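Local coordinates for protein chitinase (Paenibacillus sp. FPU-7, PDB 5GZT) that probably hydrolyses internal beta-1,4 linkages between N-acetylglucosamine units of chitin and chitodextrins, acting as an endochitinase, at residues 532-540 / 552-563; 602-613 / 633-642. All coordinates share one frame; numbering follows the deposited sequence.

In the fold
Interaction 1 comes first along the chain and closes before interaction 2 opens; their centres lie about 24 Å apart. Both sit in the first of the chain's two family 18 TIM-barrel domains. Interaction 1 lies in the antiparallel sheet between strand 527-532 and helix 602-614, where many family 18 chitinases carry an insertion domain; the sheet is probably its counterpart. Interaction 2 pairs helices 602-614 and 633-642 on the barrel's outside. They meet where the insertion leaves the barrel: the Phe533 ring packs on Leu634 and Ile638, and Glu600 binds the Ala532 backbone N as well as Ser604 and Lys608 of the first helix. The inserted sheet is thus tied to the barrel's last helices.

Interaction 1 of 2, residues 532-540 / 552-563; sequences AFYSRVWQN and AGSQAGSPGTIV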
loop_
_atom_site.group_PDB
_atom_site.type_symbol
_atom_site.label_atom_id
_atom_site.label_comp_id
_atom_site.label_asym_id
_atom_site.label_seq_id
_atom_site.Cartn_x
_atom_site.Cartn_y
_atom_site.Cartn_z
ATOM N N ALA B 532 9.247 -4.504 -7.121
ATOM C CA ALA B 532 8.807 -4.999 -8.428
ATOM C C ALA B 532 8.425 -6.467 -8.426
ATOM O O ALA B 532 9.142 -7.291 -7.825
ATOM C CB ALA B 532 9.903 -4.762 -9.432
ATOM N N PHE B 533 7.386 -6.834 -9.178
ATOM C CA PHE B 533 6.944 -8.198 -9.320
ATOM C C PHE B 533 7.374 -8.717 -10.653
ATOM O O PHE B 533 6.727 -9.649 -11.263
ATOM C CB PHE B 533 5.436 -8.345 -9.117
ATOM C CG PHE B 533 4.935 -8.083 -7.695
ATOM C CD1 PHE B 533 5.717 -7.619 -6.669
ATOM C CD2 PHE B 533 3.580 -8.344 -7.414
ATOM C CE1 PHE B 533 5.219 -7.415 -5.410
ATOM C CE2 PHE B 533 3.064 -8.126 -6.151
ATOM C CZ PHE B 533 3.869 -7.609 -5.166
ATOM N N TYR B 534 8.525 -8.194 -11.104
ATOM C CA TYR B 534 9.125 -8.600 -12.347
ATOM C C TYR B 534 10.639 -8.459 -12.254
ATOM O O TYR B 534 11.175 -7.881 -11.266
ATOM C CB TYR B 534 8.510 -7.804 -13.522
ATOM C CG TYR B 534 8.952 -6.355 -13.481
ATOM C CD1 TYR B 534 8.309 -5.439 -12.689
ATOM C CD2 TYR B 534 10.098 -5.948 -14.146
ATOM C CE1 TYR B 534 8.804 -4.112 -12.558
ATOM C CE2 TYR B 534 10.565 -4.629 -14.052
ATOM C CZ TYR B 534 9.904 -3.723 -13.242
ATOM O OH TYR B 534 10.407 -2.455 -13.130
ATOM N N SER B 535 11.335 -9.089 -13.183
ATOM C CA SER B 535 12.755 -9.097 -13.227
ATOM C C SER B 535 13.291 -8.251 -14.401
ATOM O O SER B 535 12.553 -8.007 -15.380
ATOM C CB SER B 535 13.238 -10.505 -13.469
ATOM O OG SER B 535 12.703 -11.034 -14.666
ATOM N N ARG B 536 14.566 -7.920 -14.324
ATOM C CA ARG B 536 15.353 -7.381 -15.454
ATOM C C ARG B 536 16.336 -8.452 -15.810
ATOM O O ARG B 536 16.920 -9.091 -14.889
ATOM C CB ARG B 536 16.084 -6.077 -15.097
ATOM C CG ARG B 536 15.129 -4.923 -14.988
ATOM C CD ARG B 536 14.882 -4.362 -16.434
ATOM N NE ARG B 536 13.756 -3.440 -16.459
ATOM C CZ ARG B 536 13.149 -3.063 -17.571
ATOM N NH1 ARG B 536 13.624 -3.398 -18.750
ATOM N NH2 ARG B 536 12.095 -2.334 -17.484
ATOM N N VAL B 537 16.513 -8.658 -17.129
ATOM C CA VAL B 537 17.215 -9.752 -17.717
ATOM C C VAL B 537 18.375 -9.225 -18.535
ATOM O O VAL B 537 18.207 -8.183 -19.210
ATOM C CB VAL B 537 16.254 -10.547 -18.648
ATOM C CG1 VAL B 537 16.922 -11.725 -19.248
ATOM C CG2 VAL B 537 15.054 -11.085 -17.874
ATOM N N TRP B 538 19.522 -9.918 -18.478
ATOM C CA TRP B 538 20.621 -9.734 -19.404
ATOM C C TRP B 538 20.941 -11.060 -20.064
ATOM O O TRP B 538 21.033 -12.089 -19.375
ATOM C CB TRP B 538 21.893 -9.307 -18.714
ATOM C CG TRP B 538 22.015 -7.929 -18.205
ATOM C CD1 TRP B 538 22.926 -6.957 -18.653
ATOM C CD2 TRP B 538 21.400 -7.371 -17.040
ATOM N NE1 TRP B 538 22.848 -5.860 -17.858
ATOM C CE2 TRP B 538 21.951 -6.090 -16.847
ATOM C CE3 TRP B 538 20.503 -7.871 -16.077
ATOM C CZ2 TRP B 538 21.585 -5.264 -15.764
ATOM C CZ3 TRP B 538 20.101 -7.055 -15.033
ATOM C CH2 TRP B 538 20.675 -5.766 -14.866
ATOM N N GLN B 539 21.091 -11.055 -21.404
ATOM C CA GLN B 539 21.559 -12.230 -22.149
ATOM C C GLN B 539 22.998 -12.094 -22.520
ATOM O O GLN B 539 23.602 -11.012 -22.374
ATOM C CB GLN B 539 20.669 -12.427 -23.402
ATOM C CG GLN B 539 19.273 -12.882 -23.032
ATOM C CD GLN B 539 18.408 -13.240 -24.230
ATOM O OE1 GLN B 539 18.621 -12.750 -25.360
ATOM N NE2 GLN B 539 17.380 -14.032 -23.969
ATOM N N ASN B 540 23.585 -13.197 -22.943
ATOM C CA ASN B 540 24.998 -13.245 -23.304
ATOM C C ASN B 540 25.920 -12.638 -22.265
ATOM O O ASN B 540 26.859 -11.884 -22.607
ATOM C CB ASN B 540 25.229 -12.552 -24.702
ATOM C CG ASN B 540 24.443 -13.259 -25.803
ATOM O OD1 ASN B 540 24.532 -14.448 -25.945
ATOM N ND2 ASN B 540 23.546 -12.572 -26.411
ATOM N N ALA B 552 28.051 -8.247 -20.126
ATOM C CA ALA B 552 27.045 -8.805 -21.013
ATOM C C ALA B 552 27.235 -8.303 -22.447
ATOM O O ALA B 552 27.469 -7.093 -22.661
ATOM C CB ALA B 552 25.701 -8.357 -20.530
ATOM N N GLY B 553 27.064 -9.216 -23.407
ATOM C CA GLY B 553 27.112 -8.894 -24.851
ATOM C C GLY B 553 25.786 -8.399 -25.391
ATOM O O GLY B 553 25.146 -7.476 -24.855
ATOM N N SER B 554 25.349 -9.014 -26.453
ATOM C CA SER B 554 24.229 -8.481 -27.189
ATOM C C SER B 554 22.937 -8.794 -26.500
ATOM O O SER B 554 22.681 -9.925 -26.226
ATOM C CB SER B 554 24.178 -9.078 -28.644
ATOM O OG SER B 554 22.893 -8.921 -29.243
ATOM N N GLN B 555 22.074 -7.792 -26.367
ATOM C CA GLN B 555 20.711 -7.937 -25.874
ATOM C C GLN B 555 19.605 -8.056 -26.944
ATOM O O GLN B 555 18.406 -7.965 -26.626
ATOM C CB GLN B 555 20.444 -6.753 -24.955
ATOM C CG GLN B 555 21.534 -6.559 -23.899
ATOM C CD GLN B 555 21.705 -7.863 -23.108
ATOM O OE1 GLN B 555 20.697 -8.439 -22.640
ATOM N NE2 GLN B 555 22.924 -8.388 -23.065
ATOM N N ALA B 556 20.000 -8.273 -28.208
ATOM C CA ALA B 556 19.075 -8.417 -29.373
ATOM C C ALA B 556 17.895 -9.306 -29.169
ATOM O O ALA B 556 16.758 -8.931 -29.361
ATOM C CB ALA B 556 19.862 -8.984 -30.549
ATOM N N GLY B 557 18.103 -10.535 -28.838
ATOM C CA GLY B 557 16.889 -11.340 -28.548
ATOM C C GLY B 557 16.135 -11.083 -27.220
ATOM O O GLY B 557 15.193 -11.796 -26.906
ATOM N N SER B 558 16.524 -10.104 -26.418
ATOM C CA SER B 558 16.253 -10.270 -24.970
ATOM C C SER B 558 14.820 -10.014 -24.688
ATOM O O SER B 558 14.296 -9.056 -25.180
ATOM C CB SER B 558 17.166 -9.365 -24.072
ATOM O OG SER B 558 16.791 -9.434 -22.672
ATOM N N PRO B 559 14.200 -10.763 -23.766
ATOM C CA PRO B 559 12.852 -10.309 -23.377
ATOM C C PRO B 559 12.839 -9.015 -22.620
ATOM O O PRO B 559 11.768 -8.363 -22.453
ATOM C CB PRO B 559 12.364 -11.448 -22.450
ATOM C CG PRO B 559 13.616 -12.121 -21.923
ATOM C CD PRO B 559 14.570 -12.030 -23.105
ATOM N N GLY B 560 13.996 -8.654 -22.068
ATOM C CA GLY B 560 14.067 -7.453 -21.186
ATOM C C GLY B 560 13.653 -7.678 -19.729
ATOM O O GLY B 560 14.460 -7.379 -18.779
ATOM N N THR B 561 12.378 -8.067 -19.563
ATOM C CA THR B 561 11.722 -8.318 -18.288
ATOM C C THR B 561 11.006 -9.661 -18.366
ATOM O O THR B 561 10.554 -10.050 -19.406
ATOM C CB THR B 561 10.707 -7.263 -17.834
ATOM O OG1 THR B 561 9.661 -7.189 -18.781
ATOM C CG2 THR B 561 11.324 -5.844 -17.642
ATOM N N ILE B 562 10.983 -10.385 -17.255
ATOM C CA ILE B 562 10.166 -11.588 -17.094
ATOM C C ILE B 562 9.383 -11.447 -15.799
ATOM O O ILE B 562 9.957 -11.202 -14.762
ATOM C CB ILE B 562 11.071 -12.839 -17.035
ATOM C CG1 ILE B 562 11.866 -12.992 -18.292
ATOM C CG2 ILE B 562 10.222 -14.098 -16.838
ATOM C CD1 ILE B 562 12.980 -14.029 -18.257
ATOM N N VAL B 563 8.063 -11.598 -15.821
ATOM C CA VAL B 563 7.212 -11.335 -14.689
ATOM C C VAL B 563 7.416 -12.455 -13.646
ATOM O O VAL B 563 7.864 -13.587 -13.972
ATOM C CB VAL B 563 5.742 -11.162 -15.094
ATOM C CG1 VAL B 563 5.594 -10.104 -16.230
ATOM C CG2 VAL B 563 5.124 -12.497 -15.538
HETATM O O HOH W 1 15.561 -4.549 -20.484
HETATM O O HOH W 2 18.382 -7.534 -21.846
HETATM O O HOH W 3 16.991 -5.580 -18.884
HETATM O O HOH W 4 20.330 -11.232 -26.696
#
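Gln555 grips the backbone of Gln539 with both ends of its carboxamide. OE1 accepts the N-H of Gln539 on a lone pair in the carbonyl plane, 2.9 Å from N and nearly straight at 169°, while NE2 donates to Gln539 O at 2.8 Å. The second N-H of NE2 goes to Gly553 O, so the amide cannot easily flip. Its side chain starts out away from the strand and is folded back by the bend at chi2 (-55°). A leucine here would probably leave N and O of Gln539, and O of Gly553, without these mates, with the loop held to the strand mainly through Asn540.

Asn540 adds a bond each way: its ND2 donates to Ser554 O (2.8 Å), in both the amide and the carbonyl planes, and its O accepts from Gly553 N. Nearer the start of the strand, Ile562 O is held twice by Ser535, through N and through OG, the latter at 2.8 Å on a lone pair. Val537 N donates to Gly560 O. One water joins Val537 O, Gln555 OE1 and Ser558 OG.

Thr561 CG2 packs over the centre of one face of the Arg536 guanidinium, 3.3 Å from CZ, and touches Tyr534 CD2 obliquely. The apolar contacts proper are Val537 CG2 on Ile562 CD1 (3.6 Å) and Ala552 CB on Trp538 CD1 (3.6 Å).

Arg536 NE and Tyr534 OH both reach Asp485, outside the pair. Strand 561-563 forms one margin of the antiparallel sheet, consistent with the insertion domain of family 18 chitinases, with 534-538 next and 596-598 beyond; Ser535 and Ile562 both touch Ile597 of that third strand and Leu567 of helix 564-570.

Interaction 2 of 2, residues 602-613 / 633-642; sequences TASAAYKAEYIK and ELANTIYSRL
Helices 602-613 and 633-642 run in nearly the same direction, their axes 9.0 Å apart at closest approach and inclined at 30°, with Ala605 beside Ile638 and Ala609 beside Arg641. Small residues permit this closeness: Ala605 CB meets Ile638 CG1 at 3.9 Å, and Ala609 CB lies 3.4 Å from Arg641 CB. Arg641, bent at chi2 (-88°), lays its guanidinium across the first helix, so that Ala606 CB sits over one face near the rim, 3.4 Å from NE. Its NH1 then forms a salt bridge with Glu610 OE2 at 2.8 Å; the acid lies at the guanidinium edge but is itself met from above its own plane, the two planes being 82° apart. A water joins the same OE2 to Lys613 NZ and Arg641 O.

By their order after strands 527-532 and 619-623, these are the last two helices of the TIM barrel, and Ile612 and Ile638 both turn onto Phe620 of the final strand. Leu642 CD2 fills in between Ile612 CG2 and Lys613 CG, 3.7 Å from the latter. At the N-terminal end, Thr602 CG2 touches Glu633 CD at 3.7 Å, while Glu633 OE2 hydrogen-bonds Tyr564 OH and forms a salt bridge with Arg712.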
loop_
_atom_site.group_PDB
_atom_site.type_symbol
_atom_site.label_atom_id
_atom_site.label_comp_id
_atom_site.label_asym_id
_atom_site.label_seq_id
_atom_site.Cartn_x
_atom_site.Cartn_y
_atom_site.Cartn_z
ATOM N N THR B 602 10.566 -13.387 -1.922
ATOM C CA THR B 602 10.041 -13.345 -0.652
ATOM C C THR B 602 11.044 -12.741 0.305
ATOM O O THR B 602 10.644 -12.054 1.298
ATOM C CB THR B 602 9.606 -14.734 -0.206
ATOM O OG1 THR B 602 10.639 -15.643 -0.411
ATOM C CG2 THR B 602 8.412 -15.199 -0.993
ATOM N N ALA B 603 12.289 -13.104 0.130
ATOM C CA ALA B 603 13.338 -12.586 1.015
ATOM C C ALA B 603 13.634 -11.067 0.825
ATOM O O ALA B 603 13.761 -10.335 1.811
ATOM C CB ALA B 603 14.630 -13.407 0.852
ATOM N N SER B 604 13.758 -10.610 -0.427
ATOM C CA SER B 604 14.021 -9.213 -0.719
ATOM C C SER B 604 12.813 -8.381 -0.271
ATOM O O SER B 604 13.035 -7.280 0.297
ATOM C CB SER B 604 14.424 -8.934 -2.182
ATOM O OG SER B 604 13.344 -9.074 -3.066
ATOM N N ALA B 605 11.578 -8.878 -0.464
ATOM C CA ALA B 605 10.426 -8.219 0.052
ATOM C C ALA B 605 10.504 -8.061 1.586
ATOM O O ALA B 605 10.184 -6.964 2.083
ATOM C CB ALA B 605 9.122 -8.823 -0.357
ATOM N N ALA B 606 11.013 -9.057 2.298
ATOM C CA ALA B 606 11.105 -8.933 3.764
ATOM C C ALA B 606 12.189 -7.930 4.178
ATOM O O ALA B 606 11.929 -7.131 5.006
ATOM C CB ALA B 606 11.364 -10.248 4.445
ATOM N N TYR B 607 13.336 -7.915 3.511
ATOM C CA TYR B 607 14.356 -6.917 3.796
ATOM C C TYR B 607 13.920 -5.486 3.486
ATOM O O TYR B 607 14.232 -4.574 4.266
ATOM C CB TYR B 607 15.683 -7.254 3.117
ATOM C CG TYR B 607 16.460 -8.269 3.913
ATOM C CD1 TYR B 607 17.134 -7.878 5.082
ATOM C CD2 TYR B 607 16.380 -9.634 3.632
ATOM C CE1 TYR B 607 17.818 -8.787 5.831
ATOM C CE2 TYR B 607 17.026 -10.560 4.418
ATOM C CZ TYR B 607 17.784 -10.152 5.477
ATOM O OH TYR B 607 18.443 -11.092 6.244
ATOM N N LYS B 608 13.069 -5.351 2.484
ATOM C CA LYS B 608 12.567 -4.101 2.040
ATOM C C LYS B 608 11.521 -3.556 2.996
ATOM O O LYS B 608 11.598 -2.369 3.367
ATOM C CB LYS B 608 12.056 -4.273 0.650
ATOM C CG LYS B 608 11.996 -3.123 -0.266
ATOM C CD LYS B 608 12.685 -3.612 -1.562
ATOM C CE LYS B 608 11.964 -3.240 -2.712
ATOM N NZ LYS B 608 12.857 -3.470 -3.890
ATOM N N ALA B 609 10.605 -4.403 3.430
ATOM C CA ALA B 609 9.688 -4.090 4.486
ATOM C C ALA B 609 10.440 -3.691 5.788
ATOM O O ALA B 609 10.033 -2.706 6.476
ATOM C CB ALA B 609 8.739 -5.275 4.764
ATOM N N GLU B 610 11.477 -4.428 6.155
ATOM C CA GLU B 610 12.248 -4.077 7.305
ATOM C C GLU B 610 12.994 -2.726 7.115
ATOM O O GLU B 610 13.097 -1.930 8.048
ATOM C CB GLU B 610 13.134 -5.218 7.802
ATOM C CG GLU B 610 12.414 -6.519 8.162
ATOM C CD GLU B 610 11.344 -6.405 9.298
ATOM O OE1 GLU B 610 11.460 -5.483 10.132
ATOM O OE2 GLU B 610 10.365 -7.224 9.365
ATOM N N TYR B 611 13.448 -2.406 5.926
ATOM C CA TYR B 611 14.047 -1.113 5.716
ATOM C C TYR B 611 13.036 0.026 5.956
ATOM O O TYR B 611 13.358 1.005 6.569
ATOM C CB TYR B 611 14.604 -1.030 4.323
ATOM C CG TYR B 611 15.334 0.213 3.988
ATOM C CD1 TYR B 611 14.669 1.333 3.516
ATOM C CD2 TYR B 611 16.699 0.307 4.175
ATOM C CE1 TYR B 611 15.373 2.497 3.212
ATOM C CE2 TYR B 611 17.399 1.424 3.820
ATOM C CZ TYR B 611 16.707 2.557 3.410
ATOM O OH TYR B 611 17.392 3.705 3.060
ATOM N N ILE B 612 11.831 -0.163 5.466
ATOM C CA ILE B 612 10.768 0.776 5.575
ATOM C C ILE B 612 10.486 1.009 7.058
ATOM O O ILE B 612 10.442 2.158 7.512
ATOM C CB ILE B 612 9.485 0.241 4.885
ATOM C CG1 ILE B 612 9.586 0.433 3.320
ATOM C CG2 ILE B 612 8.215 0.943 5.475
ATOM C CD1 ILE B 612 8.680 -0.532 2.587
ATOM N N LYS B 613 10.297 -0.054 7.813
ATOM C CA LYS B 613 10.016 0.098 9.251
ATOM C C LYS B 613 11.158 0.738 9.998
ATOM O O LYS B 613 10.885 1.619 10.860
ATOM C CB LYS B 613 9.669 -1.216 9.902
ATOM C CG LYS B 613 8.489 -1.864 9.219
ATOM C CD LYS B 613 7.721 -2.838 10.079
ATOM C CE LYS B 613 8.501 -4.072 10.387
ATOM N NZ LYS B 613 7.896 -4.696 11.618
ATOM N N GLU B 633 2.305 -14.745 -3.284
ATOM C CA GLU B 633 3.219 -14.783 -2.161
ATOM C C GLU B 633 3.924 -13.441 -1.868
ATOM O O GLU B 633 4.317 -13.233 -0.725
ATOM C CB GLU B 633 4.261 -15.925 -2.230
ATOM C CG GLU B 633 5.352 -15.803 -3.233
ATOM C CD GLU B 633 6.212 -17.038 -3.336
ATOM O OE1 GLU B 633 6.087 -17.881 -2.463
ATOM O OE2 GLU B 633 7.022 -17.125 -4.278
ATOM N N LEU B 634 4.180 -12.638 -2.886
ATOM C CA LEU B 634 4.835 -11.353 -2.663
ATOM C C LEU B 634 3.929 -10.356 -1.941
ATOM O O LEU B 634 4.348 -9.743 -0.916
ATOM C CB LEU B 634 5.403 -10.736 -3.955
ATOM C CG LEU B 634 6.483 -11.644 -4.670
ATOM C CD1 LEU B 634 7.095 -10.932 -5.814
ATOM C CD2 LEU B 634 7.602 -12.116 -3.771
ATOM N N ALA B 635 2.730 -10.189 -2.445
ATOM C CA ALA B 635 1.724 -9.406 -1.724
ATOM C C ALA B 635 1.536 -9.890 -0.309
ATOM O O ALA B 635 1.571 -9.070 0.591
ATOM C CB ALA B 635 0.406 -9.402 -2.467
ATOM N N ASN B 636 1.426 -11.205 -0.075
ATOM C CA ASN B 636 1.205 -11.679 1.285
ATOM C C ASN B 636 2.386 -11.439 2.203
ATOM O O ASN B 636 2.217 -11.192 3.444
ATOM C CB ASN B 636 0.913 -13.189 1.313
ATOM C CG ASN B 636 -0.393 -13.545 0.659
ATOM O OD1 ASN B 636 -1.252 -12.690 0.408
ATOM N ND2 ASN B 636 -0.505 -14.820 0.284
ATOM N N THR B 637 3.592 -11.576 1.640
ATOM C CA THR B 637 4.810 -11.376 2.408
ATOM C C THR B 637 4.919 -9.937 2.880
ATOM O O THR B 637 5.302 -9.611 4.080
ATOM C CB THR B 637 6.089 -11.713 1.546
ATOM O OG1 THR B 637 6.081 -13.082 1.110
ATOM C CG2 THR B 637 7.301 -11.457 2.333
ATOM N N ILE B 638 4.622 -9.062 1.937
ATOM C CA ILE B 638 4.644 -7.625 2.215
ATOM C C ILE B 638 3.690 -7.224 3.353
ATOM O O ILE B 638 4.125 -6.588 4.357
ATOM C CB ILE B 638 4.453 -6.821 0.940
ATOM C CG1 ILE B 638 5.692 -6.990 0.060
ATOM C CG2 ILE B 638 4.351 -5.300 1.200
ATOM C CD1 ILE B 638 5.571 -6.492 -1.369
ATOM N N TYR B 639 2.422 -7.625 3.253
ATOM C CA TYR B 639 1.475 -7.466 4.315
ATOM C C TYR B 639 1.943 -8.083 5.628
ATOM O O TYR B 639 1.867 -7.386 6.685
ATOM C CB TYR B 639 0.075 -8.032 3.927
ATOM C CG TYR B 639 -0.953 -7.717 4.983
ATOM C CD1 TYR B 639 -1.585 -6.498 5.030
ATOM C CD2 TYR B 639 -1.275 -8.657 5.950
ATOM C CE1 TYR B 639 -2.499 -6.220 6.047
ATOM C CE2 TYR B 639 -2.182 -8.403 6.940
ATOM C CZ TYR B 639 -2.767 -7.182 7.007
ATOM O OH TYR B 639 -3.651 -6.950 8.041
ATOM N N SER B 640 2.422 -9.329 5.621
ATOM C CA SER B 640 2.835 -9.963 6.891
ATOM C C SER B 640 3.918 -9.184 7.602
ATOM O O SER B 640 3.969 -9.157 8.827
ATOM C CB SER B 640 3.375 -11.390 6.719
ATOM O OG SER B 640 2.339 -12.176 6.298
ATOM N N ARG B 641 4.833 -8.657 6.819
ATOM C CA ARG B 641 5.994 -7.958 7.375
ATOM C C ARG B 641 5.632 -6.633 7.939
ATOM O O ARG B 641 6.077 -6.295 9.039
ATOM C CB ARG B 641 7.039 -7.784 6.315
ATOM C CG ARG B 641 7.750 -9.082 6.095
ATOM C CD ARG B 641 8.905 -9.107 7.107
ATOM N NE ARG B 641 9.430 -10.444 7.239
ATOM C CZ ARG B 641 10.396 -10.782 8.065
ATOM N NH1 ARG B 641 11.002 -9.861 8.808
ATOM N NH2 ARG B 641 10.758 -12.048 8.128
ATOM N N LEU B 642 4.806 -5.873 7.234
ATOM C CA LEU B 642 4.457 -4.571 7.724
ATOM C C LEU B 642 3.427 -4.595 8.779
ATOM O O LEU B 642 3.319 -3.631 9.483
ATOM C CB LEU B 642 3.966 -3.632 6.635
ATOM C CG LEU B 642 4.994 -3.064 5.684
ATOM C CD1 LEU B 642 4.248 -2.090 4.797
ATOM C CD2 LEU B 642 6.157 -2.360 6.349
HETATM O O HOH W 5 8.153 -7.323 10.575
#